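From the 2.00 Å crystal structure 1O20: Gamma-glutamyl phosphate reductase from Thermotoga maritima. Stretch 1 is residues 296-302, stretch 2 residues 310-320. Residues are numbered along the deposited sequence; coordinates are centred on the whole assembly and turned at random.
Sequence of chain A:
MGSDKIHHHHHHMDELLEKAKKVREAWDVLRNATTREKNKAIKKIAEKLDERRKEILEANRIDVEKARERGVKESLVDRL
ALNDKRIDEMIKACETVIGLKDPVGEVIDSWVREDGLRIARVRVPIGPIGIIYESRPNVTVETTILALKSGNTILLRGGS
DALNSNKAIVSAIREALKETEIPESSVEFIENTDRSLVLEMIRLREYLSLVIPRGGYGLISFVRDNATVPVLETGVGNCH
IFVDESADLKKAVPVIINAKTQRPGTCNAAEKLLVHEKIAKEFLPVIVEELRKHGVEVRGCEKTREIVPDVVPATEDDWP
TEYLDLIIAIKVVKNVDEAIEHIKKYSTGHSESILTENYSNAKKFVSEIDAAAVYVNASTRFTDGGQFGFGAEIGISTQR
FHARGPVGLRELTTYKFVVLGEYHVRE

Stretch 1 (296-302) VEVRGCE
Stretch 2 310-320: DVVPATEDDWP

The contact between residues 296-302 and 310-320 of gamma-glutamyl phosphate reductase is a short parallel strand pairing, held by three backbone hydrogen bonds and secured at one side by a salt bridge, and it illustrates how a brief β ladder can be reinforced by side chains that reach beyond it.

The first strand runs from Glu297 to Gly300 in extended conformation, with phi/psi of -79/118, -104/124, -112/155 and -155/155. Its partner is shorter, Val312 (-58/129) and Pro313 (-63/121), but the extended path begins at Val311 (-65/146) and continues past Ala314 (-66/144) to Thr315 (-113/171). Register is set by Arg299 beside Val312, with CA to CA at 4.4 Å, and by Gly300 beside Pro313, whose CA atoms lie 5.5 Å apart.

The hydrogen bonds follow the parallel pattern, in which a residue of one strand bonds to two residues that flank its partner. Val312 N donates to Val298 O at 3.2 Å and 140°, while Val312 O accepts from Gly300 N at 2.9 Å and 150°. Val312 thus brackets Arg299, whose CA approaches Val312 O to 3.2 Å in a CA-H...O contact. The ladder then passes to Gly300, whose O accepts from Ala314 N at 2.9 Å and a nearly straight 172°. Proline has no amide hydrogen to give, and on the second stretch the amide donors are Val312 and Ala314, before and after Pro313, so the ring interrupts nothing in this pattern.

Side chains of Arg299 and Val312 share one face of the sheet, with Arg299 CG 4.0 Å from Val312 CB. Arg299 (chi1 m, chi2 and chi3 t, chi4 169°) extends its guanidinium between two carboxylates. Within its own strand, Arg299 NE and NH2 each donate to Glu297 OE2 at 2.9 Å, the all-t chi1 and chi2 of Glu297 carrying that acid alongside. Across the contact, Arg299 NH1 meets Asp318 OD1 at 2.8 Å and 158°, a salt bridge made at the guanidinium edge, near its plane.

Asp318 (chi1 m, chi2 -60°) is itself held by a local turn. Thr315 N donates to Asp318 OD2 at 2.8 Å and 172°, and Asp318 N returns a bond to Thr315 O at 2.9 Å. One carboxylate oxygen therefore fixes the turn while the other receives the arginine. From Glu316 to Pro320 the backbone has helical phi/psi without the regular bonds.

Apolar packing completes the contact. Val311 (m) points its CA-to-CB bond toward the first stretch and places CG1 3.9 Å from CG1 of Val298 (t). Its CG2 lies 3.9 Å from Gly300 N; a CB at ideal geometry on Gly300 would fall only 3.0 Å from Val311 CG2, a clash that the glycine avoids. Beyond the strand, Cys301 (p) caps a backbone N just past the stretch, and its CB lies 4.2 Å from CZ2 of Trp319 (chi1 m, chi2 114°). Together the two stretches bury 445 Å².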

# COMPACT_ATOMS: atom_id res chain seq x y z
N VAL A 296 18.78 17.83 -3.27
CA VAL A 296 17.66 17.77 -4.22
C VAL A 296 17.98 18.57 -5.48
O VAL A 296 18.41 19.73 -5.42
CB VAL A 296 16.34 18.19 -3.58
CG1 VAL A 296 15.24 18.23 -4.61
CG2 VAL A 296 15.94 17.22 -2.47
N GLU A 297 17.81 17.90 -6.62
CA GLU A 297 17.86 18.52 -7.94
C GLU A 297 16.51 19.23 -8.23
O GLU A 297 15.46 18.60 -8.31
CB GLU A 297 18.14 17.50 -9.06
CG GLU A 297 18.11 18.13 -10.44
CD GLU A 297 18.32 17.16 -11.58
OE1 GLU A 297 19.14 16.23 -11.45
OE2 GLU A 297 17.67 17.36 -12.63
N VAL A 298 16.56 20.54 -8.39
CA VAL A 298 15.37 21.36 -8.50
C VAL A 298 15.15 21.75 -9.94
O VAL A 298 16.05 22.27 -10.59
CB VAL A 298 15.50 22.59 -7.67
CG1 VAL A 298 14.32 23.50 -7.88
CG2 VAL A 298 15.64 22.18 -6.17
N ARG A 299 13.98 21.43 -10.46
CA ARG A 299 13.60 21.84 -11.78
C ARG A 299 12.48 22.85 -11.61
O ARG A 299 11.80 22.84 -10.59
CB ARG A 299 13.10 20.65 -12.59
CG ARG A 299 14.06 19.49 -12.53
CD ARG A 299 13.75 18.33 -13.49
NE ARG A 299 14.85 17.37 -13.40
CZ ARG A 299 14.82 16.17 -13.93
NH1 ARG A 299 13.73 15.75 -14.57
NH2 ARG A 299 15.86 15.36 -13.79
N GLY A 300 12.31 23.73 -12.59
CA GLY A 300 11.34 24.79 -12.43
C GLY A 300 10.80 25.35 -13.74
O GLY A 300 11.47 25.33 -14.79
N CYS A 301 9.60 25.89 -13.64
CA CYS A 301 8.92 26.57 -14.73
C CYS A 301 9.65 27.86 -15.04
O CYS A 301 10.61 28.27 -14.33
CB CYS A 301 7.45 26.85 -14.34
SG CYS A 301 7.20 28.23 -13.16
N GLU A 302 9.21 28.51 -16.11
CA GLU A 302 9.89 29.73 -16.56
C GLU A 302 9.79 30.82 -15.48
O GLU A 302 10.73 31.58 -15.29
CB GLU A 302 9.36 30.23 -17.93
N ASP A 310 19.35 29.61 -11.83
CA ASP A 310 20.05 28.37 -12.09
C ASP A 310 19.22 27.08 -12.03
O ASP A 310 19.79 26.00 -12.19
CB ASP A 310 21.29 28.24 -11.19
CG ASP A 310 20.95 28.18 -9.74
OD1 ASP A 310 19.80 28.53 -9.37
OD2 ASP A 310 21.76 27.80 -8.86
N VAL A 311 17.91 27.15 -11.76
CA VAL A 311 17.15 25.89 -11.72
C VAL A 311 17.14 25.25 -13.11
O VAL A 311 17.14 25.92 -14.14
CB VAL A 311 15.71 25.98 -11.15
CG1 VAL A 311 15.72 26.60 -9.76
CG2 VAL A 311 14.79 26.75 -12.08
N VAL A 312 17.15 23.93 -13.11
CA VAL A 312 16.97 23.18 -14.35
C VAL A 312 15.63 23.53 -15.00
O VAL A 312 14.61 23.48 -14.33
CB VAL A 312 17.01 21.66 -14.11
CG1 VAL A 312 16.70 20.90 -15.42
CG2 VAL A 312 18.37 21.26 -13.58
N PRO A 313 15.61 23.89 -16.29
CA PRO A 313 14.32 24.16 -16.94
C PRO A 313 13.40 22.91 -16.98
O PRO A 313 13.78 21.83 -17.45
CB PRO A 313 14.72 24.67 -18.34
CG PRO A 313 16.17 25.07 -18.21
CD PRO A 313 16.74 24.11 -17.20
N ALA A 314 12.22 23.04 -16.38
CA ALA A 314 11.21 22.00 -16.46
C ALA A 314 10.71 21.85 -17.90
O ALA A 314 10.68 22.83 -18.68
CB ALA A 314 10.05 22.31 -15.53
N THR A 315 10.44 20.61 -18.29
CA THR A 315 9.80 20.33 -19.59
C THR A 315 8.42 19.79 -19.30
O THR A 315 8.08 19.46 -18.17
CB THR A 315 10.55 19.25 -20.38
OG1 THR A 315 10.37 17.97 -19.72
CG2 THR A 315 12.06 19.49 -20.40
N GLU A 316 7.64 19.65 -20.36
CA GLU A 316 6.29 19.15 -20.25
C GLU A 316 6.22 17.78 -19.63
O GLU A 316 5.32 17.53 -18.86
CB GLU A 316 5.58 19.16 -21.60
CG GLU A 316 4.45 20.18 -21.59
CD GLU A 316 3.41 19.96 -20.48
OE1 GLU A 316 3.01 18.79 -20.15
OE2 GLU A 316 2.97 21.00 -19.90
N ASP A 317 7.17 16.92 -19.94
CA ASP A 317 7.27 15.61 -19.31
C ASP A 317 7.49 15.60 -17.80
O ASP A 317 7.20 14.60 -17.17
CB ASP A 317 8.43 14.81 -19.93
CG ASP A 317 8.09 14.29 -21.33
OD1 ASP A 317 6.89 14.30 -21.71
OD2 ASP A 317 8.95 13.86 -22.12
N ASP A 318 8.04 16.67 -17.23
CA ASP A 318 8.25 16.73 -15.79
C ASP A 318 6.94 16.67 -14.99
O ASP A 318 6.89 16.00 -13.96
CB ASP A 318 9.04 17.97 -15.35
CG ASP A 318 10.53 17.86 -15.66
OD1 ASP A 318 11.21 16.93 -15.15
OD2 ASP A 318 11.08 18.65 -16.43
N TRP A 319 5.90 17.36 -15.47
CA TRP A 319 4.70 17.56 -14.67
C TRP A 319 3.99 16.25 -14.27
O TRP A 319 3.60 16.12 -13.10
CB TRP A 319 3.75 18.61 -15.30
CG TRP A 319 4.49 19.87 -15.57
CD1 TRP A 319 4.77 20.43 -16.79
CD2 TRP A 319 5.19 20.68 -14.61
NE1 TRP A 319 5.58 21.53 -16.65
CE2 TRP A 319 5.85 21.72 -15.32
CE3 TRP A 319 5.33 20.64 -13.21
CZ2 TRP A 319 6.59 22.71 -14.70
CZ3 TRP A 319 6.09 21.62 -12.58
CH2 TRP A 319 6.72 22.64 -13.33
N PRO A 320 3.86 15.28 -15.18
CA PRO A 320 3.33 13.94 -14.81
C PRO A 320 4.30 12.95 -14.14
O PRO A 320 3.84 11.93 -13.60
CB PRO A 320 2.84 13.37 -16.13
CG PRO A 320 3.53 14.11 -17.18
CD PRO A 320 4.05 15.40 -16.63